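Local coordinates for nuclear import protein MOG1 (Saccharomyces cerevisiae, PDB 1JHS) that binds the small GTPase Gsp1, the yeast Ran, and takes part in the Ran system for nuclear protein import and poly(A)+ mRNA export, at residues E48-D60 with R164-V176. The protein carries 1 engineered substitution. Numbering follows the deposited sequence.
Sequences EDGLATNESIIVD and RCHAVYQLLQEMV
Arg164 runs out with CG trans to its own backbone N (chi1 -175°) and bends at chi3 (59°), bringing NH1 to Asn54 and Glu55, whose chain is itself bent. NH1 donates to Asn54 OD1 at 2.9 Å, the amide and guanidinium planes 29° apart, and forms a salt bridge with Glu55 OE2, also 2.9 Å away, which it meets from above the carboxylate plane. The syn lone pair of Glu55 OE2 takes the Ala52 N-H at 2.8 Å, so a carboxylate suits this place: one oxygen holds both loop and helix, while OE1 accepts from Asn39 ND2. Ala52 CB, small enough to lie over a guanidinium face, is 3.7 Å from Arg164 NH1. NH2 pairs with Glu152 in a second salt bridge and hydrogen-bonds Pro147 O. A leucine in place of Arg164 would probably leave Glu55 without its countercharge and Asn54 OD1 without this donor. At Gly50, with positive phi, a CB would press on Asp49 O and the Ala167 methyl. Apolar side chains continue the contact: Leu51 CD2 packs 3.9 Å from Val168 CG2, Ile57 and Leu171 meet tip to tip, and flexible Met175 brings CE 3.8 Å from Ile57 CG2. Helix 163-178 thus packs on strand 56-63, the helix-on-antiparallel-sheet layering of the α+β Mog1 fold.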
loop_
_atom_site.group_PDB
_atom_site.type_symbol
_atom_site.label_atom_id
_atom_site.label_comp_id
_atom_site.label_asym_id
_atom_site.label_seq_id
_atom_site.Cartn_x
_atom_site.Cartn_y
_atom_site.Cartn_z
ATOM N N GLU A 48 7.206 16.905 8.625
ATOM C CA GLU A 48 6.158 17.688 7.987
ATOM C C GLU A 48 5.350 16.841 7.005
ATOM O O GLU A 48 4.588 17.364 6.185
ATOM C CB GLU A 48 6.815 18.878 7.292
ATOM C CG GLU A 48 7.838 19.557 8.189
ATOM C CD GLU A 48 7.292 19.820 9.588
ATOM O OE1 GLU A 48 6.357 20.648 9.725
ATOM O OE2 GLU A 48 7.788 19.191 10.554
ATOM N N ASP A 49 5.530 15.529 7.144
ATOM C CA ASP A 49 4.932 14.451 6.349
ATOM C C ASP A 49 3.425 14.270 6.346
ATOM O O ASP A 49 2.836 13.904 5.331
ATOM C CB ASP A 49 5.505 13.088 6.812
ATOM C CG ASP A 49 6.790 12.765 6.149
ATOM O OD1 ASP A 49 7.158 11.583 6.104
ATOM O OD2 ASP A 49 7.438 13.721 5.650
ATOM N N GLY A 50 2.822 14.448 7.511
ATOM C CA GLY A 50 1.402 14.223 7.638
ATOM C C GLY A 50 1.169 12.801 8.143
ATOM O O GLY A 50 0.034 12.416 8.392
ATOM N N LEU A 51 2.241 12.022 8.289
ATOM C CA LEU A 51 2.130 10.639 8.772
ATOM C C LEU A 51 2.183 10.599 10.301
ATOM O O LEU A 51 2.620 11.555 10.936
ATOM C CB LEU A 51 3.266 9.778 8.197
ATOM C CG LEU A 51 3.376 9.744 6.668
ATOM C CD1 LEU A 51 4.482 8.771 6.207
ATOM C CD2 LEU A 51 2.025 9.322 6.111
ATOM N N ALA A 52 1.707 9.512 10.900
ATOM C CA ALA A 52 1.753 9.398 12.360
ATOM C C ALA A 52 2.920 8.457 12.688
ATOM O O ALA A 52 4.046 8.706 12.235
ATOM C CB ALA A 52 0.414 8.861 12.890
ATOM N N THR A 53 2.689 7.393 13.459
ATOM C CA THR A 53 3.795 6.481 13.766
ATOM C C THR A 53 3.427 5.014 13.641
ATOM O O THR A 53 4.206 4.167 14.055
ATOM C CB THR A 53 4.385 6.671 15.222
ATOM O OG1 THR A 53 3.424 6.239 16.197
ATOM C CG2 THR A 53 4.727 8.131 15.503
ATOM N N ASN A 54 2.274 4.702 13.044
ATOM C CA ASN A 54 1.855 3.304 12.963
ATOM C C ASN A 54 1.589 2.723 11.577
ATOM O O ASN A 54 1.039 1.639 11.484
ATOM C CB ASN A 54 0.628 3.069 13.861
ATOM C CG ASN A 54 -0.604 3.836 13.388
ATOM O OD1 ASN A 54 -0.531 4.593 12.420
ATOM N ND2 ASN A 54 -1.743 3.660 14.086
ATOM N N GLU A 55 1.980 3.416 10.513
ATOM C CA GLU A 55 1.758 2.876 9.155
ATOM C C GLU A 55 2.789 1.800 8.802
ATOM O O GLU A 55 3.865 1.757 9.369
ATOM C CB GLU A 55 1.850 3.986 8.095
ATOM C CG GLU A 55 0.895 5.163 8.331
ATOM C CD GLU A 55 1.514 6.223 9.231
ATOM O OE1 GLU A 55 2.663 6.022 9.688
ATOM O OE2 GLU A 55 0.869 7.262 9.467
ATOM N N SER A 56 2.445 0.920 7.873
ATOM C CA SER A 56 3.377 -0.120 7.431
ATOM C C SER A 56 3.216 -0.239 5.924
ATOM O O SER A 56 2.131 0.007 5.366
ATOM C CB SER A 56 3.104 -1.461 8.130
ATOM O OG SER A 56 1.745 -1.835 8.048
ATOM N N ILE A 57 4.306 -0.599 5.280
ATOM C CA ILE A 57 4.366 -0.700 3.830
ATOM C C ILE A 57 4.849 -2.085 3.397
ATOM O O ILE A 57 5.873 -2.564 3.882
ATOM C CB ILE A 57 5.379 0.344 3.262
ATOM C CG1 ILE A 57 4.964 1.771 3.681
ATOM C CG2 ILE A 57 5.489 0.194 1.730
ATOM C CD1 ILE A 57 6.050 2.874 3.376
ATOM N N ILE A 58 4.113 -2.719 2.495
ATOM C CA ILE A 58 4.521 -4.025 1.986
ATOM C C ILE A 58 4.558 -3.959 0.460
ATOM O O ILE A 58 3.639 -3.458 -0.163
ATOM C CB ILE A 58 3.530 -5.157 2.346
ATOM C CG1 ILE A 58 3.487 -5.393 3.859
ATOM C CG2 ILE A 58 3.986 -6.473 1.625
ATOM C CD1 ILE A 58 2.532 -6.492 4.253
ATOM N N VAL A 59 5.638 -4.448 -0.129
ATOM C CA VAL A 59 5.756 -4.497 -1.583
ATOM C C VAL A 59 5.754 -5.990 -1.811
ATOM O O VAL A 59 6.492 -6.723 -1.135
ATOM C CB VAL A 59 7.098 -3.896 -2.075
ATOM C CG1 VAL A 59 7.205 -4.047 -3.580
ATOM C CG2 VAL A 59 7.185 -2.426 -1.694
ATOM N N ASP A 60 4.937 -6.463 -2.740
ATOM C CA ASP A 60 4.858 -7.900 -2.966
ATOM C C ASP A 60 4.921 -8.219 -4.455
ATOM O O ASP A 60 4.176 -7.644 -5.245
ATOM C CB ASP A 60 3.555 -8.428 -2.395
ATOM C CG ASP A 60 3.652 -9.883 -1.963
ATOM O OD1 ASP A 60 4.619 -10.574 -2.371
ATOM O OD2 ASP A 60 2.756 -10.328 -1.207
ATOM N N ARG A 164 -4.413 12.429 7.032
ATOM C CA ARG A 164 -3.338 11.438 6.999
ATOM C C ARG A 164 -3.534 10.475 5.836
ATOM O O ARG A 164 -2.558 10.001 5.257
ATOM C CB ARG A 164 -3.258 10.659 8.322
ATOM C CG ARG A 164 -2.061 9.706 8.372
ATOM C CD ARG A 164 -1.716 9.291 9.798
ATOM N NE ARG A 164 -2.811 8.611 10.497
ATOM C CZ ARG A 164 -2.746 7.362 10.957
ATOM N NH1 ARG A 164 -1.646 6.642 10.776
ATOM N NH2 ARG A 164 -3.754 6.859 11.662
ATOM N N CYS A 165 -4.787 10.168 5.504
ATOM C CA CYS A 165 -5.054 9.293 4.359
ATOM C C CYS A 165 -4.613 9.988 3.074
ATOM O O CYS A 165 -4.102 9.356 2.151
ATOM C CB CYS A 165 -6.529 8.953 4.296
ATOM S SG CYS A 165 -6.983 7.820 5.660
ATOM N N HIS A 166 -4.826 11.300 3.012
ATOM C CA HIS A 166 -4.386 12.061 1.846
ATOM C C HIS A 166 -2.852 11.981 1.755
ATOM O O HIS A 166 -2.270 11.864 0.650
ATOM C CB HIS A 166 -4.838 13.520 1.989
ATOM C CG HIS A 166 -4.501 14.374 0.809
ATOM N ND1 HIS A 166 -3.214 14.789 0.534
ATOM C CD2 HIS A 166 -5.270 14.837 -0.206
ATOM C CE1 HIS A 166 -3.204 15.466 -0.607
ATOM N NE2 HIS A 166 -4.440 15.508 -1.076
ATOM N N ALA A 167 -2.195 12.009 2.912
ATOM C CA ALA A 167 -0.738 11.952 2.949
ATOM C C ALA A 167 -0.279 10.562 2.494
ATOM O O ALA A 167 0.651 10.438 1.684
ATOM C CB ALA A 167 -0.244 12.238 4.354
ATOM N N VAL A 168 -0.940 9.521 3.004
ATOM C CA VAL A 168 -0.588 8.160 2.613
ATOM C C VAL A 168 -0.780 7.952 1.101
ATOM O O VAL A 168 0.028 7.312 0.441
ATOM C CB VAL A 168 -1.432 7.139 3.401
ATOM C CG1 VAL A 168 -1.313 5.726 2.776
ATOM C CG2 VAL A 168 -0.944 7.143 4.856
ATOM N N TYR A 169 -1.836 8.533 0.551
ATOM C CA TYR A 169 -2.076 8.373 -0.876
ATOM C C TYR A 169 -0.989 9.078 -1.673
ATOM O O TYR A 169 -0.596 8.609 -2.739
ATOM C CB TYR A 169 -3.451 8.915 -1.265
ATOM C CG TYR A 169 -3.858 8.488 -2.652
ATOM C CD1 TYR A 169 -4.046 7.138 -2.961
ATOM C CD2 TYR A 169 -4.093 9.433 -3.653
ATOM C CE1 TYR A 169 -4.481 6.745 -4.241
ATOM C CE2 TYR A 169 -4.514 9.050 -4.928
ATOM C CZ TYR A 169 -4.712 7.709 -5.207
ATOM O OH TYR A 169 -5.166 7.345 -6.454
ATOM N N GLN A 170 -0.497 10.207 -1.172
ATOM C CA GLN A 170 0.567 10.893 -1.894
ATOM C C GLN A 170 1.821 10.007 -1.865
ATOM O O GLN A 170 2.498 9.830 -2.876
ATOM C CB GLN A 170 0.886 12.245 -1.263
ATOM C CG GLN A 170 1.941 12.994 -2.051
ATOM C CD GLN A 170 2.208 14.380 -1.494
ATOM O OE1 GLN A 170 1.351 14.961 -0.801
ATOM N NE2 GLN A 170 3.387 14.924 -1.798
ATOM N N LEU A 171 2.113 9.426 -0.705
ATOM C CA LEU A 171 3.272 8.528 -0.590
ATOM C C LEU A 171 3.129 7.375 -1.570
ATOM O O LEU A 171 4.062 7.040 -2.295
ATOM C CB LEU A 171 3.379 7.974 0.840
ATOM C CG LEU A 171 4.298 6.772 1.056
ATOM C CD1 LEU A 171 5.746 7.133 0.691
ATOM C CD2 LEU A 171 4.217 6.340 2.531
ATOM N N LEU A 172 1.944 6.774 -1.594
ATOM C CA LEU A 172 1.678 5.633 -2.477
ATOM C C LEU A 172 1.970 5.999 -3.932
ATOM O O LEU A 172 2.646 5.253 -4.657
ATOM C CB LEU A 172 0.223 5.191 -2.336
ATOM C CG LEU A 172 -0.154 3.922 -3.133
ATOM C CD1 LEU A 172 0.478 2.669 -2.479
ATOM C CD2 LEU A 172 -1.700 3.806 -3.171
ATOM N N GLN A 173 1.465 7.147 -4.368
ATOM C CA GLN A 173 1.697 7.573 -5.735
ATOM C C GLN A 173 3.174 7.858 -6.002
ATOM O O GLN A 173 3.683 7.547 -7.082
ATOM C CB GLN A 173 0.791 8.765 -6.066
ATOM C CG GLN A 173 -0.691 8.323 -6.155
ATOM C CD GLN A 173 -1.590 9.261 -6.945
ATOM O OE1 GLN A 173 -1.592 10.483 -6.714
ATOM N NE2 GLN A 173 -2.387 8.687 -7.881
ATOM N N GLU A 174 3.872 8.432 -5.022
ATOM C CA GLU A 174 5.314 8.695 -5.201
ATOM C C GLU A 174 6.094 7.378 -5.313
ATOM O O GLU A 174 7.051 7.291 -6.080
ATOM C CB GLU A 174 5.877 9.544 -4.056
ATOM C CG GLU A 174 5.263 10.961 -3.989
ATOM C CD GLU A 174 6.041 11.910 -3.084
ATOM O OE1 GLU A 174 5.523 13.019 -2.811
ATOM O OE2 GLU A 174 7.174 11.567 -2.653
ATOM N N MET A 175 5.695 6.361 -4.544
ATOM C CA MET A 175 6.353 5.060 -4.625
ATOM C C MET A 175 6.174 4.471 -6.019
ATOM O O MET A 175 7.097 3.854 -6.583
ATOM C CB MET A 175 5.765 4.095 -3.591
ATOM C CG MET A 175 6.089 4.495 -2.140
ATOM S SD MET A 175 5.600 3.167 -1.020
ATOM C CE MET A 175 6.871 1.905 -1.388
ATOM N N VAL A 176 4.991 4.673 -6.589
ATOM C CA VAL A 176 4.718 4.154 -7.927
ATOM C C VAL A 176 5.518 4.906 -8.979
ATOM O O VAL A 176 6.117 4.294 -9.872
ATOM C CB VAL A 176 3.215 4.262 -8.243
ATOM C CG1 VAL A 176 2.944 4.010 -9.748
ATOM C CG2 VAL A 176 2.455 3.260 -7.376
#